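Local coordinates for ankyrin repeat-containing protein YAR1 (PDB 4BSZ), which is required for a normal rate of cell proliferation, is built of ankyrin repeats and has unfolded-protein binding activity, at residues Ala22-Lys31 / Asn62-Ile71; Thr97-Asn105 / Ala132-Lys141. One frame throughout, in Å; residues are numbered along the deposited sequence.

In the fold
Both contacts join successive helical hairpins of an all-helical ankyrin stack, and they follow each other in series: contact 1 closes before contact 2 opens. Contact 1 (22-31 with 62-71) sets the turn between helices 12-24 and 27-37 against the start of helix 65-78, whereas contact 2 (97-105 with 132-141) lays helix 98-104 beside helix 132-138. Their centres are 20 Å apart, and their nearest atoms, about 6 Å apart, do not touch. Helix 55-61 links them, packing on Ala22 and Ile71 in contact 1 and on Ala98 and Trp101 in contact 2. The chain of another protein reaches residues of both contacts, consistent with one binding surface spread over several hairpins.

Contact 1: residues Ala22-Lys31 / Asn62-Ile71; sequences ARAGDLDSLK and NGHIETVRYI
Tyr70 reaches across to Leu27 and Lys31 where two helical hairpins of the ankyrin stack lie side by side; the short axes of helices 27-31 and 65-71 are 18° from parallel. With CG anti to the backbone N (chi1 172°), the phenol extends toward the neighbouring helix. Its CB meets Leu27 CD1 at 3.5 Å, and the same methyl also touches CG and CD2, lying obliquely to the ring. Farther out, CE1 and CZ pass under Lys31 CG, which sits over one ring face in a CH-pi contact, 4.2 Å from the centroid. At the tip, Tyr70 OH lies beside Lys31 CA. A serine in place of Tyr70 would probably leave Lys31 CG without its aromatic face and open a gap beside Leu27 CD1. One turn before Tyr70, Thr67 CG2 packs on Leu30 CD1 at 3.6 Å, the two side chains crossing nearly at a right angle.

Ahead of these helices, a CH-pi contact and two hydrogen bonds join the turns. Gly25, with positive phi after helix 12-24, rests its CA over one face of the His64 ring, 3.9 Å from the centroid. Nearby, a second protein offers acidic side chains that form a salt bridge with Arg23 NE and a hydrogen bond with Asn62 ND2. Two side chains converge on the carbonyl of Arg23: the His64 bond is weak and bent, whereas Asn62 ND2 reaches Arg23 O at 3.0 Å, with an N-H...O angle of 161°, the donor standing above the carbonyl plane.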
ATOM      1  N   ALA B  22      -6.518  45.430  32.629  1.00 54.93           N
ATOM      2  CA  ALA B  22      -5.713  44.239  32.402  1.00 53.94           C
ATOM      3  C   ALA B  22      -5.663  43.938  30.902  1.00 54.40           C
ATOM      4  O   ALA B  22      -4.612  43.596  30.355  1.00 54.53           O
ATOM      5  CB  ALA B  22      -6.288  43.060  33.166  1.00 51.78           C
ATOM      6  N   ARG B  23      -6.810  44.077  30.246  1.00 60.42           N
ATOM      7  CA  ARG B  23      -6.920  43.848  28.815  1.00 61.37           C
ATOM      8  C   ARG B  23      -5.975  44.780  28.069  1.00 62.74           C
ATOM      9  O   ARG B  23      -5.130  44.334  27.286  1.00 63.16           O
ATOM     10  CB  ARG B  23      -8.361  44.085  28.369  1.00 56.11           C
ATOM     11  CG  ARG B  23      -8.682  43.680  26.944  1.00 57.43           C
ATOM     12  CD  ARG B  23     -10.174  43.841  26.687  1.00 59.01           C
ATOM     13  NE  ARG B  23     -10.558  43.444  25.336  1.00 60.73           N
ATOM     14  CZ  ARG B  23     -11.810  43.235  24.949  1.00 62.45           C
ATOM     15  NH1 ARG B  23     -12.810  43.373  25.809  1.00 62.73           N
ATOM     16  NH2 ARG B  23     -12.064  42.879  23.698  1.00 64.31           N
ATOM     17  N   ALA B  24      -6.117  46.074  28.334  1.00 60.15           N
ATOM     18  CA  ALA B  24      -5.294  47.089  27.699  1.00 61.88           C
ATOM     19  C   ALA B  24      -3.796  46.888  27.972  1.00 61.65           C
ATOM     20  O   ALA B  24      -2.952  47.268  27.152  1.00 63.40           O
ATOM     21  CB  ALA B  24      -5.732  48.473  28.161  1.00 60.05           C
ATOM     22  N   GLY B  25      -3.467  46.300  29.118  1.00 61.22           N
ATOM     23  CA  GLY B  25      -2.083  46.189  29.536  1.00 61.47           C
ATOM     24  C   GLY B  25      -1.587  47.375  30.359  1.00 62.35           C
ATOM     25  O   GLY B  25      -0.379  47.506  30.597  1.00 63.37           O
ATOM     26  N   ASP B  26      -2.499  48.240  30.807  1.00 73.22           N
ATOM     27  CA  ASP B  26      -2.108  49.374  31.642  1.00 74.14           C
ATOM     28  C   ASP B  26      -1.685  48.883  33.014  1.00 73.15           C
ATOM     29  O   ASP B  26      -2.432  49.001  33.984  1.00 72.43           O
ATOM     30  CB  ASP B  26      -3.234  50.416  31.770  1.00 77.95           C
ATOM     31  CG  ASP B  26      -2.724  51.782  32.246  1.00 79.59           C
ATOM     32  OD1 ASP B  26      -1.599  51.864  32.794  1.00 80.10           O
ATOM     33  OD2 ASP B  26      -3.453  52.782  32.080  1.00 80.66           O
ATOM     34  N   LEU B  27      -0.478  48.335  33.087  1.00 71.95           N
ATOM     35  CA  LEU B  27       0.061  47.864  34.355  1.00 71.64           C
ATOM     36  C   LEU B  27       0.194  49.019  35.335  1.00 72.77           C
ATOM     37  O   LEU B  27       0.005  48.840  36.533  1.00 72.38           O
ATOM     38  CB  LEU B  27       1.415  47.183  34.153  1.00 64.05           C
ATOM     39  CG  LEU B  27       2.060  46.637  35.428  1.00 64.30           C
ATOM     40  CD1 LEU B  27       1.139  45.647  36.135  1.00 62.28           C
ATOM     41  CD2 LEU B  27       3.396  45.992  35.118  1.00 65.87           C
ATOM     42  N   ASP B  28       0.501  50.204  34.816  1.00 71.39           N
ATOM     43  CA  ASP B  28       0.684  51.372  35.666  1.00 72.78           C
ATOM     44  C   ASP B  28      -0.546  51.691  36.516  1.00 71.78           C
ATOM     45  O   ASP B  28      -0.435  51.857  37.735  1.00 72.18           O
ATOM     46  CB  ASP B  28       1.132  52.586  34.851  1.00 98.02           C
ATOM     47  CG  ASP B  28       2.633  52.626  34.663  1.00100.28           C
ATOM     48  OD1 ASP B  28       3.342  51.995  35.479  1.00100.45           O
ATOM     49  OD2 ASP B  28       3.107  53.279  33.709  1.00102.29           O
ATOM     50  N   SER B  29      -1.718  51.757  35.896  1.00 60.58           N
ATOM     51  CA  SER B  29      -2.913  52.018  36.688  1.00 60.13           C
ATOM     52  C   SER B  29      -3.375  50.802  37.480  1.00 58.67           C
ATOM     53  O   SER B  29      -4.150  50.940  38.413  1.00 58.81           O
ATOM     54  CB  SER B  29      -4.051  52.644  35.872  1.00 60.48           C
ATOM     55  OG  SER B  29      -4.317  51.921  34.698  1.00 59.76           O
ATOM     56  N   LEU B  30      -2.875  49.617  37.144  1.00 62.24           N
ATOM     57  CA  LEU B  30      -3.182  48.440  37.954  1.00 61.20           C
ATOM     58  C   LEU B  30      -2.527  48.482  39.342  1.00 62.14           C
ATOM     59  O   LEU B  30      -3.197  48.264  40.358  1.00 62.26           O
ATOM     60  CB  LEU B  30      -2.812  47.155  37.222  1.00 62.67           C
ATOM     61  CG  LEU B  30      -3.900  46.658  36.269  1.00 61.66           C
ATOM     62  CD1 LEU B  30      -3.482  45.359  35.571  1.00 60.71           C
ATOM     63  CD2 LEU B  30      -5.208  46.476  37.018  1.00 61.46           C
ATOM     64  N   LYS B  31      -1.221  48.755  39.385  1.00 79.01           N
ATOM     65  CA  LYS B  31      -0.509  48.886  40.655  1.00 80.51           C
ATOM     66  C   LYS B  31      -1.109  50.053  41.427  1.00 81.57           C
ATOM     67  O   LYS B  31      -1.254  50.008  42.650  1.00 82.48           O
ATOM     68  CB  LYS B  31       0.983  49.143  40.430  1.00 74.05           C
ATOM     69  CG  LYS B  31       1.650  48.289  39.368  1.00 73.56           C
ATOM     70  CD  LYS B  31       3.170  48.362  39.509  1.00 75.97           C
ATOM     71  CE  LYS B  31       3.914  47.941  38.237  1.00 76.34           C
ATOM     72  NZ  LYS B  31       4.183  49.100  37.319  1.00 77.65           N
ATOM     73  N   ASN B  62      -3.921  38.560  25.609  1.00 64.82           N
ATOM     74  CA  ASN B  62      -3.269  39.662  24.915  1.00 66.68           C
ATOM     75  C   ASN B  62      -1.743  39.697  25.025  1.00 67.45           C
ATOM     76  O   ASN B  62      -1.103  40.636  24.545  1.00 69.34           O
ATOM     77  CB  ASN B  62      -3.864  40.984  25.381  1.00 61.83           C
ATOM     78  CG  ASN B  62      -5.277  41.182  24.886  1.00 62.39           C
ATOM     79  OD1 ASN B  62      -5.751  40.448  24.017  1.00 63.06           O
ATOM     80  ND2 ASN B  62      -5.955  42.197  25.419  1.00 62.51           N
ATOM     81  N   GLY B  63      -1.171  38.682  25.666  1.00 72.26           N
ATOM     82  CA  GLY B  63       0.269  38.496  25.693  1.00 73.52           C
ATOM     83  C   GLY B  63       1.056  39.523  26.483  1.00 74.19           C
ATOM     84  O   GLY B  63       2.262  39.665  26.278  1.00 76.20           O
ATOM     85  N   HIS B  64       0.376  40.231  27.385  1.00 60.17           N
ATOM     86  CA  HIS B  64       0.993  41.229  28.251  1.00 60.77           C
ATOM     87  C   HIS B  64       1.675  40.575  29.442  1.00 60.24           C
ATOM     88  O   HIS B  64       1.151  40.594  30.568  1.00 58.83           O
ATOM     89  CB  HIS B  64      -0.062  42.202  28.759  1.00 59.32           C
ATOM     90  CG  HIS B  64      -0.765  42.951  27.672  1.00 60.28           C
ATOM     91  ND1 HIS B  64      -0.110  43.438  26.561  1.00 62.63           N
ATOM     92  CD2 HIS B  64      -2.068  43.292  27.521  1.00 59.70           C
ATOM     93  CE1 HIS B  64      -0.979  44.052  25.777  1.00 63.38           C
ATOM     94  NE2 HIS B  64      -2.174  43.974  26.334  1.00 61.64           N
ATOM     95  N   ILE B  65       2.855  40.021  29.188  1.00 62.72           N
ATOM     96  CA  ILE B  65       3.588  39.238  30.176  1.00 62.83           C
ATOM     97  C   ILE B  65       3.844  39.963  31.518  1.00 63.01           C
ATOM     98  O   ILE B  65       3.756  39.349  32.583  1.00 62.19           O
ATOM     99  CB  ILE B  65       4.905  38.726  29.564  1.00 60.97           C
ATOM    100  CG1 ILE B  65       5.572  37.694  30.471  1.00 61.31           C
ATOM    101  CG2 ILE B  65       5.830  39.886  29.245  1.00 63.81           C
ATOM    102  CD1 ILE B  65       4.908  36.362  30.443  1.00 59.43           C
ATOM    103  N   GLU B  66       4.136  41.262  31.474  1.00 59.88           N
ATOM    104  CA  GLU B  66       4.452  41.991  32.700  1.00 60.48           C
ATOM    105  C   GLU B  66       3.205  42.194  33.551  1.00 58.17           C
ATOM    106  O   GLU B  66       3.235  42.079  34.776  1.00 58.06           O
ATOM    107  CB  GLU B  66       5.141  43.321  32.389  1.00 97.08           C
ATOM    108  CG  GLU B  66       6.520  43.146  31.779  1.00100.23           C
ATOM    109  CD  GLU B  66       7.366  42.128  32.534  1.00101.22           C
ATOM    110  OE1 GLU B  66       7.457  42.232  33.776  1.00101.20           O
ATOM    111  OE2 GLU B  66       7.931  41.217  31.886  1.00102.31           O
ATOM    112  N   THR B  67       2.100  42.485  32.884  1.00 56.79           N
ATOM    113  CA  THR B  67       0.818  42.587  33.550  1.00 55.01           C
ATOM    114  C   THR B  67       0.428  41.225  34.135  1.00 53.68           C
ATOM    115  O   THR B  67      -0.030  41.139  35.276  1.00 53.19           O
ATOM    116  CB  THR B  67      -0.252  43.035  32.559  1.00 64.44           C
ATOM    117  OG1 THR B  67       0.249  44.122  31.764  1.00 66.11           O
ATOM    118  CG2 THR B  67      -1.499  43.458  33.300  1.00 63.44           C
ATOM    119  N   VAL B  68       0.621  40.166  33.345  1.00 53.42           N
ATOM    120  CA  VAL B  68       0.298  38.804  33.782  1.00 52.42           C
ATOM    121  C   VAL B  68       1.082  38.394  35.028  1.00 53.27           C
ATOM    122  O   VAL B  68       0.521  37.863  35.981  1.00 52.69           O
ATOM    123  CB  VAL B  68       0.557  37.756  32.666  1.00 59.61           C
ATOM    124  CG1 VAL B  68       0.398  36.335  33.212  1.00 58.94           C
ATOM    125  CG2 VAL B  68      -0.374  37.983  31.470  1.00 59.01           C
ATOM    126  N   ARG B  69       2.385  38.637  35.007  1.00 69.36           N
ATOM    127  CA  ARG B  69       3.234  38.300  36.139  1.00 70.85           C
ATOM    128  C   ARG B  69       2.832  39.095  37.381  1.00 70.96           C
ATOM    129  O   ARG B  69       2.825  38.561  38.488  1.00 71.45           O
ATOM    130  CB  ARG B  69       4.699  38.545  35.790  1.00 68.77           C
ATOM    131  CG  ARG B  69       5.655  38.243  36.906  1.00 71.00           C
ATOM    132  CD  ARG B  69       7.048  38.602  36.467  1.00 74.07           C
ATOM    133  NE  ARG B  69       7.453  37.853  35.280  1.00 74.50           N
ATOM    134  CZ  ARG B  69       7.911  36.603  35.318  1.00 75.33           C
ATOM    135  NH1 ARG B  69       8.005  35.963  36.481  1.00 75.83           N
ATOM    136  NH2 ARG B  69       8.266  35.987  34.197  1.00 75.93           N
ATOM    137  N   TYR B  70       2.478  40.361  37.191  1.00 73.33           N
ATOM    138  CA  TYR B  70       2.040  41.185  38.309  1.00 73.58           C
ATOM    139  C   TYR B  70       0.769  40.633  38.941  1.00 72.14           C
ATOM    140  O   TYR B  70       0.679  40.484  40.156  1.00 72.93           O
ATOM    141  CB  TYR B  70       1.799  42.630  37.873  1.00 73.33           C
ATOM    142  CG  TYR B  70       1.155  43.474  38.948  1.00 73.51           C
ATOM    143  CD1 TYR B  70       1.920  44.060  39.946  1.00 75.50           C
ATOM    144  CD2 TYR B  70      -0.218  43.675  38.974  1.00 72.11           C
ATOM    145  CE1 TYR B  70       1.334  44.836  40.943  1.00 75.94           C
ATOM    146  CE2 TYR B  70      -0.816  44.450  39.968  1.00 72.66           C
ATOM    147  CZ  TYR B  70      -0.037  45.028  40.950  1.00 74.50           C
ATOM    148  OH  TYR B  70      -0.633  45.798  41.935  1.00 75.30           O
ATOM    149  N   ILE B  71      -0.219  40.359  38.107  1.00 65.82           N
ATOM    150  CA  ILE B  71      -1.472  39.804  38.578  1.00 64.87           C
ATOM    151  C   ILE B  71      -1.210  38.545  39.400  1.00 65.36           C
ATOM    152  O   ILE B  71      -1.770  38.364  40.478  1.00 65.92           O
ATOM    153  CB  ILE B  71      -2.407  39.486  37.394  1.00 51.34           C
ATOM    154  CG1 ILE B  71      -2.820  40.783  36.701  1.00 51.31           C
ATOM    155  CG2 ILE B  71      -3.617  38.704  37.865  1.00 50.87           C
ATOM    156  CD1 ILE B  71      -3.600  40.601  35.441  1.00 50.57           C
TER

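Contact 2: residues Thr97-Asn105 / Ala132-Lys141; sequences TALHWASLN and AIFEAENSGK
His100, Ser103 and Leu104 meet Ala132, Glu135 and Ser139 where two helices of successive ankyrin-stack hairpins run side by side; the axes of helices 98-104 and 132-138 approach to 7.9 Å and cross at -18°. The close spacing is consistent with the small residues at the interface: Ala132 CB faces Leu99 CG and Ser103 OG, at 3.8 and 3.7 Å, and a turn later Ser103 CB meets Ala136 CB. The His100 ring puts one face over Ala132 N, while Glu135 CG approaches the ring edge, 3.8 Å from His100 CD2. Toward the C-terminal ends, Leu104 O lies 3.5 Å from Ser139 CB and accepts a weak bond from Lys141 NZ.

Second-shell bonds fix these groups. Thr97 OG1 caps His100 N at 3.0 Å and is also hydrogen-bonded to ring atom ND1, while NE2 donates to His130 O; both ring nitrogens are thus engaged, which limits ring rotation. Ser103 OG, beside the backbone N (chi1 -50°), turns back to Leu99 O at 2.7 Å. A Schellman motif at Gly140 ends the second helix and brings Lys141 round.

Outside the pair, helices 55-61 and 108-117 pack against helix 98-104, and helix 142-151 packs against Ile133 and Ala136.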
ATOM      1  N   THR B  97     -10.028  28.408  30.832  1.00 55.25           N
ATOM      2  CA  THR B  97      -9.036  29.001  31.712  1.00 54.95           C
ATOM      3  C   THR B  97      -8.336  30.108  30.951  1.00 53.66           C
ATOM      4  O   THR B  97      -8.488  30.216  29.731  1.00 52.98           O
ATOM      5  CB  THR B  97      -7.975  27.978  32.128  1.00 54.15           C
ATOM      6  OG1 THR B  97      -7.316  27.475  30.958  1.00 53.00           O
ATOM      7  CG2 THR B  97      -8.616  26.829  32.892  1.00 55.79           C
ATOM      8  N   ALA B  98      -7.567  30.925  31.662  1.00 61.23           N
ATOM      9  CA  ALA B  98      -6.715  31.902  31.002  1.00 60.35           C
ATOM     10  C   ALA B  98      -5.756  31.179  30.048  1.00 59.49           C
ATOM     11  O   ALA B  98      -5.438  31.677  28.962  1.00 58.86           O
ATOM     12  CB  ALA B  98      -5.945  32.702  32.018  1.00 52.36           C
ATOM     13  N   LEU B  99      -5.315  29.995  30.463  1.00 52.80           N
ATOM     14  CA  LEU B  99      -4.401  29.203  29.671  1.00 52.19           C
ATOM     15  C   LEU B  99      -5.001  28.896  28.309  1.00 51.60           C
ATOM     16  O   LEU B  99      -4.317  29.020  27.285  1.00 50.99           O
ATOM     17  CB  LEU B  99      -4.072  27.911  30.403  1.00 51.30           C
ATOM     18  CG  LEU B  99      -2.981  27.038  29.792  1.00 50.94           C
ATOM     19  CD1 LEU B  99      -1.783  27.882  29.370  1.00 50.50           C
ATOM     20  CD2 LEU B  99      -2.570  25.983  30.797  1.00 52.02           C
ATOM     21  N   HIS B 100      -6.277  28.496  28.296  1.00 51.49           N
ATOM     22  CA  HIS B 100      -6.997  28.218  27.050  1.00 51.35           C
ATOM     23  C   HIS B 100      -6.876  29.382  26.082  1.00 50.88           C
ATOM     24  O   HIS B 100      -6.562  29.193  24.913  1.00 50.53           O
ATOM     25  CB  HIS B 100      -8.482  27.971  27.316  1.00 82.32           C
ATOM     26  CG  HIS B 100      -8.810  26.564  27.697  1.00 83.15           C
ATOM     27  ND1 HIS B 100      -8.782  26.119  29.003  1.00 84.01           N
ATOM     28  CD2 HIS B 100      -9.193  25.505  26.946  1.00 83.54           C
ATOM     29  CE1 HIS B 100      -9.124  24.845  29.038  1.00 84.94           C
ATOM     30  NE2 HIS B 100      -9.376  24.447  27.802  1.00 84.63           N
ATOM     31  N   TRP B 101      -7.134  30.587  26.573  1.00 50.15           N
ATOM     32  CA  TRP B 101      -7.090  31.774  25.735  1.00 50.09           C
ATOM     33  C   TRP B 101      -5.680  32.099  25.258  1.00 49.58           C
ATOM     34  O   TRP B 101      -5.471  32.482  24.101  1.00 49.61           O
ATOM     35  CB  TRP B 101      -7.652  32.960  26.501  1.00 53.20           C
ATOM     36  CG  TRP B 101      -9.132  32.950  26.600  1.00 54.05           C
ATOM     37  CD1 TRP B 101      -9.968  31.884  26.397  1.00 54.52           C
ATOM     38  CD2 TRP B 101      -9.973  34.067  26.917  1.00 54.86           C
ATOM     39  NE1 TRP B 101     -11.277  32.275  26.571  1.00 55.67           N
ATOM     40  CE2 TRP B 101     -11.303  33.611  26.893  1.00 55.85           C
ATOM     41  CE3 TRP B 101      -9.723  35.410  27.218  1.00 55.06           C
ATOM     42  CZ2 TRP B 101     -12.379  34.449  27.154  1.00 57.00           C
ATOM     43  CZ3 TRP B 101     -10.792  36.239  27.482  1.00 56.09           C
ATOM     44  CH2 TRP B 101     -12.103  35.758  27.445  1.00 57.03           C
ATOM     45  N   ALA B 102      -4.716  31.959  26.165  1.00 54.05           N
ATOM     46  CA  ALA B 102      -3.315  32.191  25.833  1.00 53.93           C
ATOM     47  C   ALA B 102      -2.859  31.207  24.754  1.00 53.56           C
ATOM     48  O   ALA B 102      -2.057  31.554  23.888  1.00 53.67           O
ATOM     49  CB  ALA B 102      -2.442  32.082  27.077  1.00 49.58           C
ATOM     50  N   SER B 103      -3.383  29.985  24.798  1.00 48.72           N
ATOM     51  CA  SER B 103      -2.988  28.964  23.829  1.00 48.48           C
ATOM     52  C   SER B 103      -3.642  29.209  22.481  1.00 48.61           C
ATOM     53  O   SER B 103      -3.003  29.067  21.450  1.00 48.65           O
ATOM     54  CB  SER B 103      -3.326  27.577  24.343  1.00 48.54           C
ATOM     55  OG  SER B 103      -2.838  27.430  25.662  1.00 48.79           O
ATOM     56  N   LEU B 104      -4.915  29.587  22.498  1.00 49.42           N
ATOM     57  CA  LEU B 104      -5.614  29.970  21.283  1.00 49.95           C
ATOM     58  C   LEU B 104      -4.885  31.115  20.567  1.00 50.23           C
ATOM     59  O   LEU B 104      -4.729  31.108  19.346  1.00 50.70           O
ATOM     60  CB  LEU B 104      -7.058  30.363  21.600  1.00 51.41           C
ATOM     61  CG  LEU B 104      -7.852  30.842  20.383  1.00 52.36           C
ATOM     62  CD1 LEU B 104      -9.182  30.113  20.242  1.00 53.21           C
ATOM     63  CD2 LEU B 104      -8.072  32.338  20.447  1.00 52.90           C
ATOM     64  N   ASN B 105      -4.420  32.091  21.333  1.00 58.87           N
ATOM     65  CA  ASN B 105      -3.756  33.242  20.742  1.00 59.51           C
ATOM     66  C   ASN B 105      -2.251  33.076  20.610  1.00 59.48           C
ATOM     67  O   ASN B 105      -1.549  34.008  20.222  1.00 60.29           O
ATOM     68  CB  ASN B 105      -4.105  34.515  21.511  1.00 61.29           C
ATOM     69  CG  ASN B 105      -5.563  34.900  21.354  1.00 61.80           C
ATOM     70  OD1 ASN B 105      -5.975  35.397  20.304  1.00 62.71           O
ATOM     71  ND2 ASN B 105      -6.354  34.663  22.394  1.00 61.52           N
ATOM     72  N   ALA B 132      -6.407  23.024  26.845  1.00 51.80           N
ATOM     73  CA  ALA B 132      -5.431  23.928  26.248  1.00 50.56           C
ATOM     74  C   ALA B 132      -4.583  23.241  25.160  1.00 50.03           C
ATOM     75  O   ALA B 132      -4.288  23.848  24.127  1.00 49.37           O
ATOM     76  CB  ALA B 132      -4.556  24.547  27.316  1.00 50.49           C
ATOM     77  N   ILE B 133      -4.215  21.982  25.393  1.00 50.56           N
ATOM     78  CA  ILE B 133      -3.467  21.193  24.412  1.00 50.29           C
ATOM     79  C   ILE B 133      -4.145  21.167  23.041  1.00 50.13           C
ATOM     80  O   ILE B 133      -3.506  21.382  22.015  1.00 49.60           O
ATOM     81  CB  ILE B 133      -3.290  19.730  24.857  1.00 51.26           C
ATOM     82  CG1 ILE B 133      -2.863  19.640  26.328  1.00 52.00           C
ATOM     83  CG2 ILE B 133      -2.292  19.033  23.955  1.00 51.00           C
ATOM     84  CD1 ILE B 133      -1.403  19.897  26.563  1.00 51.70           C
ATOM     85  N   PHE B 134      -5.442  20.886  23.028  1.00 50.92           N
ATOM     86  CA  PHE B 134      -6.212  20.904  21.796  1.00 51.19           C
ATOM     87  C   PHE B 134      -6.219  22.303  21.187  1.00 50.53           C
ATOM     88  O   PHE B 134      -5.923  22.461  20.005  1.00 50.36           O
ATOM     89  CB  PHE B 134      -7.643  20.442  22.059  1.00 52.79           C
ATOM     90  CG  PHE B 134      -8.539  20.519  20.852  1.00 53.48           C
ATOM     91  CD1 PHE B 134      -9.247  21.689  20.561  1.00 53.57           C
ATOM     92  CD2 PHE B 134      -8.684  19.420  20.009  1.00 54.30           C
ATOM     93  CE1 PHE B 134     -10.078  21.766  19.443  1.00 54.57           C
ATOM     94  CE2 PHE B 134      -9.506  19.486  18.898  1.00 55.26           C
ATOM     95  CZ  PHE B 134     -10.210  20.667  18.615  1.00 55.45           C
ATOM     96  N   GLU B 135      -6.565  23.306  22.001  1.00 56.91           N
ATOM     97  CA  GLU B 135      -6.782  24.669  21.512  1.00 56.65           C
ATOM     98  C   GLU B 135      -5.554  25.202  20.789  1.00 55.92           C
ATOM     99  O   GLU B 135      -5.671  25.812  19.723  1.00 56.14           O
ATOM    100  CB  GLU B 135      -7.194  25.630  22.641  1.00 97.61           C
ATOM    101  CG  GLU B 135      -8.619  25.429  23.192  1.00 98.73           C
ATOM    102  CD  GLU B 135      -9.737  25.782  22.199  1.00 99.63           C
ATOM    103  OE1 GLU B 135      -9.449  26.335  21.112  1.00 99.38           O
ATOM    104  OE2 GLU B 135     -10.919  25.503  22.516  1.00100.90           O
ATOM    105  N   ALA B 136      -4.381  24.962  21.367  1.00 50.27           N
ATOM    106  CA  ALA B 136      -3.130  25.385  20.755  1.00 49.92           C
ATOM    107  C   ALA B 136      -3.013  24.817  19.346  1.00 50.19           C
ATOM    108  O   ALA B 136      -2.784  25.553  18.386  1.00 50.43           O
ATOM    109  CB  ALA B 136      -1.952  24.949  21.598  1.00 48.33           C
ATOM    110  N   GLU B 137      -3.195  23.507  19.226  1.00 49.00           N
ATOM    111  CA  GLU B 137      -3.017  22.830  17.948  1.00 49.39           C
ATOM    112  C   GLU B 137      -4.112  23.204  16.955  1.00 50.11           C
ATOM    113  O   GLU B 137      -3.889  23.243  15.748  1.00 50.61           O
ATOM    114  CB  GLU B 137      -2.954  21.310  18.156  1.00 69.28           C
ATOM    115  CG  GLU B 137      -2.697  20.509  16.901  1.00 69.78           C
ATOM    116  CD  GLU B 137      -1.522  21.030  16.085  1.00 69.66           C
ATOM    117  OE1 GLU B 137      -0.548  21.544  16.683  1.00 69.22           O
ATOM    118  OE2 GLU B 137      -1.572  20.923  14.834  1.00 70.29           O
ATOM    119  N   ASN B 138      -5.296  23.496  17.475  1.00 51.11           N
ATOM    120  CA  ASN B 138      -6.429  23.802  16.624  1.00 52.15           C
ATOM    121  C   ASN B 138      -6.319  25.182  15.964  1.00 52.37           C
ATOM    122  O   ASN B 138      -6.929  25.430  14.925  1.00 53.50           O
ATOM    123  CB  ASN B 138      -7.724  23.667  17.422  1.00 52.81           C
ATOM    124  CG  ASN B 138      -8.947  23.740  16.552  1.00 54.32           C
ATOM    125  OD1 ASN B 138      -9.211  22.844  15.758  1.00 55.23           O
ATOM    126  ND2 ASN B 138      -9.700  24.822  16.690  1.00 54.82           N
ATOM    127  N   SER B 139      -5.525  26.066  16.564  1.00 57.45           N
ATOM    128  CA  SER B 139      -5.289  27.400  16.017  1.00 57.86           C
ATOM    129  C   SER B 139      -3.925  27.538  15.337  1.00 57.86           C
ATOM    130  O   SER B 139      -3.475  28.656  15.060  1.00 58.31           O
ATOM    131  CB  SER B 139      -5.415  28.466  17.110  1.00 73.09           C
ATOM    132  OG  SER B 139      -6.769  28.809  17.330  1.00 73.72           O
ATOM    133  N   GLY B 140      -3.267  26.408  15.085  1.00 57.19           N
ATOM    134  CA  GLY B 140      -1.986  26.394  14.398  1.00 57.46           C
ATOM    135  C   GLY B 140      -0.849  27.068  15.153  1.00 57.05           C
ATOM    136  O   GLY B 140       0.113  27.552  14.554  1.00 57.76           O
ATOM    137  N   LYS B 141      -0.956  27.097  16.476  1.00 63.80           N
ATOM    138  CA  LYS B 141       0.081  27.682  17.314  1.00 63.62           C
ATOM    139  C   LYS B 141       1.056  26.586  17.745  1.00 63.34           C
ATOM    140  O   LYS B 141       1.065  26.138  18.894  1.00 62.83           O
ATOM    141  CB  LYS B 141      -0.532  28.429  18.511  1.00 50.70           C
ATOM    142  CG  LYS B 141      -1.493  29.570  18.108  1.00 51.19           C
ATOM    143  CD  LYS B 141      -0.915  30.421  16.965  1.00 52.29           C
ATOM    144  CE  LYS B 141      -1.478  31.845  16.918  1.00 53.04           C
ATOM    145  NZ  LYS B 141      -2.917  31.912  16.539  1.00 53.33           N
TER